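Local coordinates for protein kinase containing Z-DNA binding domains (Danio rerio, PDB 4LB6) that binds left-handed Z-DNA through its Zalpha domain and probably phosphorylates the translation initiation factor eIF2alpha, at residues N10-R15 and N43-S48; S26-I31 and L37-V42; V55-E60 and P65-V70. All coordinates share one frame; numbering follows the deposited sequence.

Contact 1: N10-R15 and N43-S48. With nucleotides of chain B.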
loop_
_atom_site.group_PDB
_atom_site.type_symbol
_atom_site.label_atom_id
_atom_site.label_comp_id
_atom_site.label_asym_id
_atom_site.label_seq_id
_atom_site.Cartn_x
_atom_site.Cartn_y
_atom_site.Cartn_z
ATOM N N ASN A 10 -11.275 11.897 24.144
ATOM C CA ASN A 10 -12.468 12.580 23.700
ATOM C C ASN A 10 -12.085 13.591 22.641
ATOM O O ASN A 10 -12.853 13.832 21.723
ATOM C CB ASN A 10 -13.168 13.203 24.906
ATOM C CG ASN A 10 -13.502 12.156 25.938
ATOM O OD1 ASN A 10 -13.603 10.970 25.594
ATOM N ND2 ASN A 10 -13.657 12.561 27.204
ATOM N N GLU A 11 -10.874 14.142 22.727
ATOM C CA GLU A 11 -10.451 15.111 21.718
ATOM C C GLU A 11 -10.286 14.465 20.334
ATOM O O GLU A 11 -10.658 15.040 19.316
ATOM C CB GLU A 11 -9.154 15.826 22.104
ATOM C CG GLU A 11 -8.720 16.869 21.062
ATOM C CD GLU A 11 -9.422 18.237 21.249
ATOM O OE1 GLU A 11 -9.909 18.539 22.361
ATOM O OE2 GLU A 11 -9.484 19.014 20.278
ATOM N N ILE A 12 -9.660 13.298 20.301
ATOM C CA ILE A 12 -9.522 12.558 19.031
ATOM C C ILE A 12 -10.894 12.271 18.481
ATOM O O ILE A 12 -11.152 12.457 17.298
ATOM C CB ILE A 12 -8.801 11.186 19.239
ATOM C CG1 ILE A 12 -7.384 11.403 19.714
ATOM C CG2 ILE A 12 -8.852 10.288 17.967
ATOM C CD1 ILE A 12 -6.585 12.218 18.772
ATOM N N GLU A 13 -11.787 11.793 19.348
ATOM C CA GLU A 13 -13.078 11.367 18.846
ATOM C C GLU A 13 -13.844 12.581 18.371
ATOM O O GLU A 13 -14.499 12.499 17.359
ATOM C CB GLU A 13 -13.867 10.513 19.863
ATOM C CG GLU A 13 -13.432 9.069 19.802
ATOM C CD GLU A 13 -14.041 8.115 20.821
ATOM O OE1 GLU A 13 -15.090 8.398 21.421
ATOM O OE2 GLU A 13 -13.450 7.025 20.986
ATOM N N MET A 14 -13.759 13.698 19.090
ATOM C CA MET A 14 -14.409 14.927 18.623
ATOM C C MET A 14 -13.866 15.340 17.258
ATOM O O MET A 14 -14.630 15.743 16.352
ATOM C CB MET A 14 -14.214 16.061 19.649
ATOM C CG MET A 14 -14.598 17.429 19.100
ATOM S SD MET A 14 -14.401 18.699 20.359
ATOM C CE MET A 14 -15.227 17.922 21.740
ATOM N N ARG A 15 -12.547 15.251 17.107
ATOM C CA ARG A 15 -11.913 15.667 15.852
ATOM C C ARG A 15 -12.304 14.756 14.657
ATOM O O ARG A 15 -12.521 15.219 13.539
ATOM C CB ARG A 15 -10.384 15.756 16.018
ATOM C CG ARG A 15 -9.919 17.061 16.780
ATOM C CD ARG A 15 -8.363 17.059 16.970
ATOM N NE ARG A 15 -7.680 17.237 15.681
ATOM C CZ ARG A 15 -6.530 16.654 15.293
ATOM N NH1 ARG A 15 -5.861 15.797 16.074
ATOM N NH2 ARG A 15 -6.060 16.944 14.085
ATOM N N ASN A 43 -8.756 4.362 13.224
ATOM C CA ASN A 43 -9.644 3.201 13.124
ATOM C C ASN A 43 -10.117 2.719 14.501
ATOM O O ASN A 43 -11.281 2.314 14.619
ATOM C CB ASN A 43 -9.011 2.003 12.350
ATOM C CG ASN A 43 -9.451 1.940 10.911
ATOM O OD1 ASN A 43 -10.542 2.378 10.551
ATOM N ND2 ASN A 43 -8.585 1.341 10.049
ATOM N N ARG A 44 -9.237 2.685 15.511
ATOM C CA ARG A 44 -9.659 2.234 16.859
ATOM C C ARG A 44 -10.875 3.075 17.273
ATOM O O ARG A 44 -11.912 2.541 17.751
ATOM C CB ARG A 44 -8.500 2.414 17.898
ATOM C CG ARG A 44 -8.842 2.260 19.405
ATOM C CD ARG A 44 -7.560 2.516 20.258
ATOM N NE ARG A 44 -6.440 1.855 19.600
ATOM C CZ ARG A 44 -5.295 2.440 19.244
ATOM N NH1 ARG A 44 -5.049 3.694 19.568
ATOM N NH2 ARG A 44 -4.380 1.747 18.582
ATOM N N HIS A 45 -10.739 4.387 17.100
ATOM C CA HIS A 45 -11.841 5.275 17.516
ATOM C C HIS A 45 -13.079 5.181 16.636
ATOM O O HIS A 45 -14.182 5.327 17.156
ATOM C CB HIS A 45 -11.328 6.719 17.689
ATOM C CG HIS A 45 -10.453 6.862 18.896
ATOM N ND1 HIS A 45 -10.958 6.857 20.187
ATOM C CD2 HIS A 45 -9.109 6.933 19.020
ATOM C CE1 HIS A 45 -9.960 6.969 21.046
ATOM N NE2 HIS A 45 -8.826 7.024 20.365
ATOM N N LEU A 46 -12.921 4.958 15.320
ATOM C CA LEU A 46 -14.103 4.800 14.465
ATOM C C LEU A 46 -14.915 3.577 14.892
ATOM O O LEU A 46 -16.162 3.642 15.011
ATOM C CB LEU A 46 -13.661 4.607 13.000
ATOM C CG LEU A 46 -13.313 5.945 12.328
ATOM C CD1 LEU A 46 -12.604 5.648 10.968
ATOM C CD2 LEU A 46 -14.531 6.799 12.063
ATOM N N TYR A 47 -14.208 2.467 15.139
ATOM C CA TYR A 47 -14.901 1.220 15.552
ATOM C C TYR A 47 -15.572 1.424 16.903
ATOM O O TYR A 47 -16.733 1.012 17.119
ATOM C CB TYR A 47 -13.976 -0.023 15.526
ATOM C CG TYR A 47 -13.854 -0.538 14.099
ATOM C CD1 TYR A 47 -12.844 -0.058 13.240
ATOM C CD2 TYR A 47 -14.844 -1.384 13.561
ATOM C CE1 TYR A 47 -12.776 -0.484 11.902
ATOM C CE2 TYR A 47 -14.784 -1.829 12.237
ATOM C CZ TYR A 47 -13.775 -1.361 11.392
ATOM O OH TYR A 47 -13.714 -1.839 10.081
ATOM N N SER A 48 -14.872 2.079 17.819
ATOM C CA SER A 48 -15.499 2.460 19.113
ATOM C C SER A 48 -16.727 3.378 18.987
ATOM O O SER A 48 -17.732 3.208 19.714
ATOM C CB SER A 48 -14.475 3.127 20.034
ATOM O OG SER A 48 -15.152 3.632 21.175
ATOM P P DG B 5 -5.724 -0.598 11.581
ATOM O OP1 DG B 5 -6.005 0.381 10.516
ATOM O OP2 DG B 5 -4.380 -0.726 12.249
ATOM O "O5'" DG B 5 -6.834 -0.417 12.692
ATOM C "C5'" DG B 5 -6.802 -1.205 13.974
ATOM C "C4'" DG B 5 -8.096 -1.019 14.732
ATOM O "O4'" DG B 5 -9.227 -1.452 13.968
ATOM C "C3'" DG B 5 -8.133 -1.943 15.989
ATOM O "O3'" DG B 5 -7.655 -1.088 17.036
ATOM C "C2'" DG B 5 -9.604 -2.201 16.164
ATOM C "C1'" DG B 5 -10.239 -2.070 14.783
ATOM N N9 DG B 5 -10.596 -3.298 14.061
ATOM C C8 DG B 5 -11.834 -3.548 13.542
ATOM N N7 DG B 5 -11.914 -4.667 12.840
ATOM C C5 DG B 5 -10.648 -5.234 12.954
ATOM C C6 DG B 5 -10.147 -6.429 12.360
ATOM O O6 DG B 5 -10.758 -7.230 11.657
ATOM N N1 DG B 5 -8.791 -6.644 12.620
ATOM C C2 DG B 5 -8.015 -5.743 13.327
ATOM N N2 DG B 5 -6.698 -6.058 13.465
ATOM N N3 DG B 5 -8.521 -4.593 13.864
ATOM C C4 DG B 5 -9.820 -4.389 13.631
ATOM P P DC B 4 -10.491 -1.676 7.976
ATOM O OP1 DC B 4 -11.712 -1.103 8.686
ATOM O OP2 DC B 4 -9.363 -0.705 7.590
ATOM O "O5'" DC B 4 -9.938 -2.737 8.954
ATOM C "C5'" DC B 4 -9.691 -2.444 10.409
ATOM C "C4'" DC B 4 -8.345 -2.902 10.914
ATOM O "O4'" DC B 4 -8.300 -4.372 10.736
ATOM C "C3'" DC B 4 -7.141 -2.337 10.111
ATOM O "O3'" DC B 4 -6.011 -2.050 10.973
ATOM C "C2'" DC B 4 -6.793 -3.541 9.158
ATOM C "C1'" DC B 4 -7.072 -4.677 10.139
ATOM N N1 DC B 4 -7.267 -5.926 9.379
ATOM C C2 DC B 4 -6.181 -6.754 9.165
ATOM O O2 DC B 4 -5.100 -6.460 9.633
ATOM N N3 DC B 4 -6.343 -7.872 8.403
ATOM C C4 DC B 4 -7.551 -8.137 7.861
ATOM N N4 DC B 4 -7.593 -9.308 7.125
ATOM C C5 DC B 4 -8.672 -7.272 8.019
ATOM C C6 DC B 4 -8.466 -6.181 8.774
ATOM P P DC B 6 -6.596 -1.591 18.146
ATOM O OP1 DC B 6 -6.914 -0.924 19.440
ATOM O OP2 DC B 6 -5.211 -1.651 17.723
ATOM O "O5'" DC B 6 -7.074 -3.127 18.416
ATOM C "C5'" DC B 6 -6.576 -3.734 19.631
ATOM C "C4'" DC B 6 -6.227 -5.205 19.244
ATOM O "O4'" DC B 6 -7.435 -5.938 18.919
ATOM C "C3'" DC B 6 -5.204 -5.394 18.104
ATOM O "O3'" DC B 6 -4.297 -6.430 18.467
ATOM C "C2'" DC B 6 -6.128 -5.889 16.969
ATOM C "C1'" DC B 6 -7.125 -6.694 17.796
ATOM N N1 DC B 6 -8.379 -6.910 17.054
ATOM C C2 DC B 6 -8.425 -8.048 16.240
ATOM O O2 DC B 6 -7.406 -8.740 16.177
ATOM N N3 DC B 6 -9.521 -8.293 15.525
ATOM C C4 DC B 6 -10.561 -7.493 15.658
ATOM N N4 DC B 6 -11.665 -7.751 14.964
ATOM C C5 DC B 6 -10.548 -6.334 16.490
ATOM C C6 DC B 6 -9.429 -6.087 17.210
HETATM O O HOH W 1 -16.947 5.905 21.524
#

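Contact 2: S26-I31 and L37-V42. With nucleotides of chain B; nucleotides of chain C.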
loop_
_atom_site.group_PDB
_atom_site.type_symbol
_atom_site.label_atom_id
_atom_site.label_comp_id
_atom_site.label_asym_id
_atom_site.label_seq_id
_atom_site.Cartn_x
_atom_site.Cartn_y
_atom_site.Cartn_z
ATOM N N SER A 26 -16.444 9.232 4.352
ATOM C CA SER A 26 -14.992 9.278 4.271
ATOM C C SER A 26 -14.371 7.941 4.645
ATOM O O SER A 26 -14.965 7.153 5.422
ATOM C CB SER A 26 -14.475 10.328 5.242
ATOM O OG SER A 26 -15.090 11.560 5.002
ATOM N N THR A 27 -13.184 7.672 4.100
ATOM C CA THR A 27 -12.402 6.506 4.513
ATOM C C THR A 27 -11.443 6.919 5.634
ATOM O O THR A 27 -11.223 8.123 5.891
ATOM C CB THR A 27 -11.558 5.955 3.349
ATOM O OG1 THR A 27 -10.618 6.970 2.970
ATOM C CG2 THR A 27 -12.487 5.608 2.139
ATOM N N VAL A 28 -10.902 5.932 6.335
ATOM C CA VAL A 28 -9.930 6.242 7.386
ATOM C C VAL A 28 -8.725 7.006 6.799
ATOM O O VAL A 28 -8.096 7.829 7.472
ATOM C CB VAL A 28 -9.468 4.971 8.159
ATOM C CG1 VAL A 28 -8.744 3.908 7.221
ATOM C CG2 VAL A 28 -8.623 5.365 9.436
ATOM N N GLN A 29 -8.389 6.716 5.550
ATOM C CA GLN A 29 -7.235 7.346 4.959
ATOM C C GLN A 29 -7.448 8.871 4.829
ATOM O O GLN A 29 -6.566 9.676 5.207
ATOM C CB GLN A 29 -6.927 6.694 3.597
ATOM C CG GLN A 29 -6.273 5.274 3.707
ATOM C CD GLN A 29 -7.262 4.126 3.957
ATOM O OE1 GLN A 29 -8.476 4.303 3.908
ATOM N NE2 GLN A 29 -6.734 2.921 4.195
ATOM N N ASP A 30 -8.657 9.251 4.378
ATOM C CA ASP A 30 -9.123 10.649 4.378
ATOM C C ASP A 30 -8.874 11.339 5.709
ATOM O O ASP A 30 -8.322 12.439 5.786
ATOM C CB ASP A 30 -10.636 10.717 4.058
ATOM C CG ASP A 30 -10.942 10.371 2.608
ATOM O OD1 ASP A 30 -10.046 10.643 1.773
ATOM O OD2 ASP A 30 -12.044 9.818 2.304
ATOM N N ILE A 31 -9.308 10.673 6.768
ATOM C CA ILE A 31 -9.358 11.268 8.112
ATOM C C ILE A 31 -7.943 11.345 8.731
ATOM O O ILE A 31 -7.510 12.410 9.201
ATOM C CB ILE A 31 -10.232 10.419 9.026
ATOM C CG1 ILE A 31 -11.658 10.345 8.481
ATOM C CG2 ILE A 31 -10.273 11.047 10.416
ATOM C CD1 ILE A 31 -12.499 9.177 9.120
ATOM N N LEU A 37 -2.936 11.892 12.509
ATOM C CA LEU A 37 -2.921 10.841 13.526
ATOM C C LEU A 37 -2.510 9.511 12.825
ATOM O O LEU A 37 -2.489 9.437 11.598
ATOM C CB LEU A 37 -4.303 10.653 14.131
ATOM C CG LEU A 37 -4.835 11.950 14.804
ATOM C CD1 LEU A 37 -6.364 11.764 14.971
ATOM C CD2 LEU A 37 -4.127 12.166 16.139
ATOM N N GLU A 38 -2.164 8.473 13.588
ATOM C CA GLU A 38 -1.916 7.167 12.952
ATOM C C GLU A 38 -3.256 6.647 12.448
ATOM O O GLU A 38 -4.268 6.803 13.110
ATOM C CB GLU A 38 -1.333 6.155 13.986
ATOM C CG GLU A 38 0.093 6.506 14.493
ATOM C CD GLU A 38 1.209 6.016 13.538
ATOM O OE1 GLU A 38 0.974 5.117 12.699
ATOM O OE2 GLU A 38 2.333 6.538 13.615
ATOM N N LYS A 39 -3.220 5.927 11.358
ATOM C CA LYS A 39 -4.399 5.237 10.799
ATOM C C LYS A 39 -4.986 4.305 11.846
ATOM O O LYS A 39 -6.198 4.318 12.055
ATOM C CB LYS A 39 -4.023 4.444 9.557
ATOM C CG LYS A 39 -5.203 3.667 8.907
ATOM C CD LYS A 39 -4.827 2.933 7.609
ATOM C CE LYS A 39 -4.069 1.626 7.795
ATOM N NZ LYS A 39 -5.054 0.491 8.097
ATOM N N SER A 40 -4.146 3.552 12.552
ATOM C CA SER A 40 -4.680 2.602 13.519
ATOM C C SER A 40 -5.412 3.348 14.663
ATOM O O SER A 40 -6.439 2.842 15.203
ATOM C CB SER A 40 -3.544 1.746 14.073
ATOM O OG SER A 40 -2.644 2.618 14.733
ATOM N N THR A 41 -4.912 4.529 15.068
ATOM C CA THR A 41 -5.605 5.279 16.115
ATOM C C THR A 41 -6.956 5.764 15.612
ATOM O O THR A 41 -7.950 5.746 16.328
ATOM C CB THR A 41 -4.766 6.501 16.499
ATOM O OG1 THR A 41 -3.494 6.020 16.992
ATOM C CG2 THR A 41 -5.497 7.375 17.526
ATOM N N VAL A 42 -7.010 6.264 14.379
ATOM C CA VAL A 42 -8.306 6.694 13.894
ATOM C C VAL A 42 -9.252 5.471 13.757
ATOM O O VAL A 42 -10.438 5.547 14.129
ATOM C CB VAL A 42 -8.157 7.444 12.550
ATOM C CG1 VAL A 42 -9.518 7.801 11.967
ATOM C CG2 VAL A 42 -7.291 8.722 12.752
ATOM P P DG B 5 -5.724 -0.598 11.581
ATOM O OP1 DG B 5 -6.005 0.381 10.516
ATOM O OP2 DG B 5 -4.380 -0.726 12.249
ATOM O "O5'" DG B 5 -6.834 -0.417 12.692
ATOM C "C5'" DG B 5 -6.802 -1.205 13.974
ATOM C "C4'" DG B 5 -8.096 -1.019 14.732
ATOM O "O4'" DG B 5 -9.227 -1.452 13.968
ATOM C "C3'" DG B 5 -8.133 -1.943 15.989
ATOM O "O3'" DG B 5 -7.655 -1.088 17.036
ATOM C "C2'" DG B 5 -9.604 -2.201 16.164
ATOM C "C1'" DG B 5 -10.239 -2.070 14.783
ATOM N N9 DG B 5 -10.596 -3.298 14.061
ATOM C C8 DG B 5 -11.834 -3.548 13.542
ATOM N N7 DG B 5 -11.914 -4.667 12.840
ATOM C C5 DG B 5 -10.648 -5.234 12.954
ATOM C C6 DG B 5 -10.147 -6.429 12.360
ATOM O O6 DG B 5 -10.758 -7.230 11.657
ATOM N N1 DG B 5 -8.791 -6.644 12.620
ATOM C C2 DG B 5 -8.015 -5.743 13.327
ATOM N N2 DG B 5 -6.698 -6.058 13.465
ATOM N N3 DG B 5 -8.521 -4.593 13.864
ATOM C C4 DG B 5 -9.820 -4.389 13.631
ATOM P P DG C 7 -1.651 3.984 4.352
ATOM O OP1 DG C 7 -1.834 3.799 5.740
ATOM O OP2 DG C 7 -2.686 4.171 3.268
ATOM O "O5'" DG C 7 -0.728 5.292 4.237
ATOM C "C5'" DG C 7 -0.416 5.897 2.972
ATOM C "C4'" DG C 7 0.661 6.922 3.152
ATOM O "O4'" DG C 7 1.883 6.388 3.520
ATOM C "C3'" DG C 7 0.995 7.310 1.721
ATOM O "O3'" DG C 7 0.114 8.340 1.728
ATOM C "C2'" DG C 7 2.361 7.855 1.794
ATOM C "C1'" DG C 7 2.966 7.055 2.897
ATOM N N9 DG C 7 3.833 5.939 2.526
ATOM C C8 DG C 7 5.129 5.799 2.966
ATOM N N7 DG C 7 5.693 4.684 2.552
ATOM C C5 DG C 7 4.696 4.058 1.784
ATOM C C6 DG C 7 4.763 2.818 1.049
ATOM O O6 DG C 7 5.652 2.015 1.050
ATOM N N1 DG C 7 3.585 2.508 0.401
ATOM C C2 DG C 7 2.492 3.374 0.427
ATOM N N2 DG C 7 1.375 2.930 -0.175
ATOM N N3 DG C 7 2.384 4.536 1.110
ATOM C C4 DG C 7 3.567 4.840 1.706
#

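Contact 3: V55-E60 and P65-V70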
loop_
_atom_site.group_PDB
_atom_site.type_symbol
_atom_site.label_atom_id
_atom_site.label_comp_id
_atom_site.label_asym_id
_atom_site.label_seq_id
_atom_site.Cartn_x
_atom_site.Cartn_y
_atom_site.Cartn_z
ATOM N N VAL A 55 -21.264 6.845 14.723
ATOM C CA VAL A 55 -20.934 6.804 13.306
ATOM C C VAL A 55 -21.321 5.422 12.779
ATOM O O VAL A 55 -21.566 4.484 13.551
ATOM C CB VAL A 55 -19.394 6.988 13.025
ATOM C CG1 VAL A 55 -18.858 8.301 13.694
ATOM C CG2 VAL A 55 -18.627 5.756 13.508
ATOM N N PHE A 56 -21.342 5.267 11.471
ATOM C CA PHE A 56 -21.578 3.915 10.925
ATOM C C PHE A 56 -20.755 3.712 9.697
ATOM O O PHE A 56 -20.323 4.662 9.052
ATOM C CB PHE A 56 -23.056 3.667 10.607
ATOM C CG PHE A 56 -23.598 4.550 9.514
ATOM C CD1 PHE A 56 -23.866 5.866 9.754
ATOM C CD2 PHE A 56 -23.803 4.051 8.234
ATOM C CE1 PHE A 56 -24.379 6.694 8.758
ATOM C CE2 PHE A 56 -24.297 4.861 7.230
ATOM C CZ PHE A 56 -24.594 6.190 7.499
ATOM N N LYS A 57 -20.471 2.456 9.393
ATOM C CA LYS A 57 -19.728 2.202 8.187
ATOM C C LYS A 57 -20.587 1.375 7.256
ATOM O O LYS A 57 -21.489 0.657 7.697
ATOM C CB LYS A 57 -18.412 1.490 8.479
ATOM C CG LYS A 57 -18.511 0.003 8.596
ATOM C CD LYS A 57 -17.177 -0.605 8.938
ATOM C CE LYS A 57 -17.336 -2.104 9.164
ATOM N NZ LYS A 57 -18.368 -2.364 10.222
ATOM N N THR A 58 -20.298 1.515 5.969
ATOM C CA THR A 58 -20.834 0.667 4.928
ATOM C C THR A 58 -19.645 0.050 4.235
ATOM O O THR A 58 -18.588 0.677 4.079
ATOM C CB THR A 58 -21.594 1.469 3.897
ATOM O OG1 THR A 58 -20.669 2.337 3.236
ATOM C CG2 THR A 58 -22.671 2.310 4.578
ATOM N N VAL A 59 -19.820 -1.206 3.855
ATOM C CA VAL A 59 -18.736 -1.988 3.294
ATOM C C VAL A 59 -19.244 -2.740 2.068
ATOM O O VAL A 59 -20.410 -3.146 1.974
ATOM C CB VAL A 59 -18.178 -2.996 4.311
ATOM C CG1 VAL A 59 -17.678 -2.297 5.539
ATOM C CG2 VAL A 59 -19.266 -4.005 4.688
ATOM N N GLU A 60 -18.348 -2.923 1.119
ATOM C CA GLU A 60 -18.650 -3.632 -0.101
ATOM C C GLU A 60 -17.401 -4.431 -0.449
ATOM O O GLU A 60 -16.317 -3.857 -0.584
ATOM C CB GLU A 60 -19.010 -2.597 -1.162
ATOM C CG GLU A 60 -18.994 -3.050 -2.582
ATOM C CD GLU A 60 -19.432 -1.918 -3.484
ATOM O OE1 GLU A 60 -19.637 -0.800 -2.929
ATOM O OE2 GLU A 60 -19.579 -2.144 -4.716
ATOM N N PRO A 65 -13.811 0.495 3.983
ATOM C CA PRO A 65 -15.070 0.884 4.603
ATOM C C PRO A 65 -15.194 2.392 4.475
ATOM O O PRO A 65 -14.171 3.093 4.373
ATOM C CB PRO A 65 -14.893 0.483 6.069
ATOM C CG PRO A 65 -13.833 -0.655 6.021
ATOM C CD PRO A 65 -12.918 -0.228 4.906
ATOM N N VAL A 66 -16.431 2.853 4.391
ATOM C CA VAL A 66 -16.700 4.271 4.318
ATOM C C VAL A 66 -17.531 4.660 5.501
ATOM O O VAL A 66 -18.562 4.044 5.796
ATOM C CB VAL A 66 -17.426 4.619 2.988
ATOM C CG1 VAL A 66 -17.984 5.987 3.057
ATOM C CG2 VAL A 66 -16.433 4.487 1.788
ATOM N N TRP A 67 -17.107 5.727 6.174
ATOM C CA TRP A 67 -17.667 6.084 7.461
ATOM C C TRP A 67 -18.520 7.341 7.331
ATOM O O TRP A 67 -18.208 8.185 6.518
ATOM C CB TRP A 67 -16.528 6.329 8.451
ATOM C CG TRP A 67 -15.743 5.068 8.701
ATOM C CD1 TRP A 67 -14.646 4.634 8.032
ATOM C CD2 TRP A 67 -16.034 4.086 9.684
ATOM N NE1 TRP A 67 -14.198 3.408 8.568
ATOM C CE2 TRP A 67 -15.069 3.045 9.561
ATOM C CE3 TRP A 67 -17.036 3.972 10.651
ATOM C CZ2 TRP A 67 -15.063 1.919 10.405
ATOM C CZ3 TRP A 67 -17.039 2.863 11.462
ATOM C CH2 TRP A 67 -16.064 1.854 11.333
ATOM N N ASN A 68 -19.567 7.448 8.137
ATOM C CA ASN A 68 -20.295 8.708 8.246
ATOM C C ASN A 68 -20.956 8.835 9.611
ATOM O O ASN A 68 -21.026 7.887 10.378
ATOM C CB ASN A 68 -21.338 8.796 7.130
ATOM C CG ASN A 68 -21.714 10.233 6.799
ATOM O OD1 ASN A 68 -21.272 11.170 7.468
ATOM N ND2 ASN A 68 -22.554 10.408 5.782
ATOM N N LEU A 69 -21.448 10.026 9.929
ATOM C CA LEU A 69 -22.217 10.218 11.140
ATOM C C LEU A 69 -23.581 9.536 11.060
ATOM O O LEU A 69 -24.239 9.549 10.039
ATOM C CB LEU A 69 -22.441 11.736 11.384
ATOM C CG LEU A 69 -21.165 12.535 11.663
ATOM C CD1 LEU A 69 -21.495 13.962 11.981
ATOM C CD2 LEU A 69 -20.377 11.926 12.831
ATOM N N VAL A 70 -23.994 8.940 12.157
ATOM C CA VAL A 70 -25.354 8.469 12.301
ATOM C C VAL A 70 -26.292 9.697 12.188
ATOM O O VAL A 70 -25.983 10.752 12.732
ATOM C CB VAL A 70 -25.489 7.761 13.673
ATOM C CG1 VAL A 70 -26.930 7.517 14.030
ATOM C CG2 VAL A 70 -24.661 6.453 13.688
HETATM O O HOH W 2 -21.052 5.207 6.174
#

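Contact 1: N10-R15 and N43-S48
Glu13 and His45 carry the polar part of the contact. His45 ND1 donates to Glu13 OE2 over 2.6 Å, with 166° at the hydrogen. The acceptor lies almost in the imidazole plane and offers its anti lone pair, while the carboxylate plane is turned 69° from the ring. Beyond a CG placed beside the backbone N, the Glu13 chain runs extended, which carries the carboxylate to the ring edge. Its other oxygen is held by a water that donates to Glu13 OE1 and also hydrogen-bonds Ser48 OG at 2.9 Å, so the carboxylate is gripped through both oxygens. A histidine bonded to a carboxylate in this way would probably be biased toward the protonated form.

Apolar packing comes from Ile12. Its CG2 methyl sits 3.5 Å from His45 CD2, with CB over one face of the ring.

The DNA contacts, all with nucleotides of chain B, lie on the other side of helix 39-51. Asn43 ND2 donates to OP1 of DG5 at 2.8 Å, and Arg44 NE reaches OP1 of DC6 at 2.8 Å with its guanidinium edge toward that phosphate. Tyr47 OH donates to OP1 of DC4 at 2.5 Å, while one face of its ring lies over C8 of DG5. Helix 39-51 is the recognition helix of the winged helix-turn-helix domain.

The axes of segments 10-15 and 43-48 approach to 10.1 Å and cross at -78°. Ile16 on helix 10-23 continues the packing against His45 and Leu46, Leu46 also meets Ile31 on helix 28-35, and Trp67 of strand 66-69 packs edge-to-face with Tyr47.

Contact 2: S26-I31 and L37-V42
Val28 and Val42 meet through their methyl groups, Val28 CG2 lying 3.6 Å from Val42 CG1 as the two side chains pass in opposite directions. Val42 CG1 also touches Ile31 CG2 at 3.7 Å, so one methyl fits between two residues of helix 28-35.

Lys39 leads from this apolar seam to the DNA. With CG anti to the backbone N (chi1 179°), the chain leaves CB extended. CG then rests 3.9 Å from Val28 CG2; CD lies 3.9 Å from Gln29 NE2 and near OP1 of DG7 of chain C. The bend at chi3 brings CE between that phosphate oxygen and OP1 of DG5 of chain B, and the bend at chi4 turns NZ to donate to the latter at 2.6 Å. A methionine in place of Lys39 would probably leave the DG5 phosphate of chain B without this charged partner.

Helix 28-35 starts with a capping box: Thr27 N donates to Asp30 OD2 at 3.0 Å, and Asp30 N returns a weak bond to Thr27 OG1.

The two helices form the helix-turn-helix of the Zalpha domain, with Glu38 as N-cap of the recognition helix and in a salt bridge to Arg44 of a second subunit. Tyr19 of helix 10-23 packs on Ile31, Phe32 packs against Lys39 and Val42, and the backbone of Ser26 bonds to Trp67 of strand 66-69.

Contact 3: V55-E60 and P65-V70
Lys57 and Trp67 are brought together by their first torsions: with CG beside its own backbone N (chi1 -65°), Trp67 swings the indole under Lys57 CB, while Lys57 CG, between its backbone N and carbonyl carbon (chi1 85°), lays the chain along the ring. Lys57 CB sits over the indole face, 3.5 Å from the centroid of the six-membered ring, in a CH-pi contact. Farther out, Lys57 CD stays 3.6 Å from Trp67 CZ2 and also meets Pro65 CB, before NZ bonds to Gln50 of helix 39-51. Val55 CG2 adds an apolar contact at Trp67 CE3, 3.7 Å away.

Phe56 leaves from the other face of the hairpin, alongside Asn68, the ring and amide planes 25° apart. The ring edge meets the backbone, Phe56 CE1 lying 3.1 Å from Leu69 O, and Phe56 CD1 packs more loosely on Val70 CG2.

Four backbone hydrogen bonds hold the antiparallel strands. Phe56 N to Asn68 O is 2.9 Å, with the reverse bond from Asn68 N to Phe56 O. Thr58 N to Val66 O and Val66 N to Thr58 O are both 3.1 Å. A water donates to both Phe56 O and Val66 O, giving each carbonyl a second donor and lying over one face of the Phe56 ring, toward its rim.

This hairpin is the wing of the winged helix-turn-helix fold. Its chemistry divides by face: the indole, on Leu46 and Gln50, and the lysine methylenes close the face toward helix 39-51 with largely apolar packing, whereas the face with Phe56, Thr58, Val66 and Asn68 is mixed and holds the bridging water.

How the contacts relate
Contacts 1 and 2 share helix 39-51, their centres about 10 Å apart, and contact 2 is nested within the loop that contact 1 closes. Ile12 CD1 against Leu37 CD2, 3.6 Å apart, joins them directly. The wing of contact 3 follows in the chain, its centre about 14 Å from that of contact 1 and 13 Å from that of contact 2. Trp67 ties it to both: CZ2 lies 3.6 Å from Tyr47 CE1, and Trp67 N lies 2.7 Å from Ser26 O, probably hydrogen-bonded. Contacts 1 and 2 converge on the DG5 phosphate of chain B, where Asn43 and Lys39 share OP1, while in contact 3 Pro65 packs on another DNA phosphate.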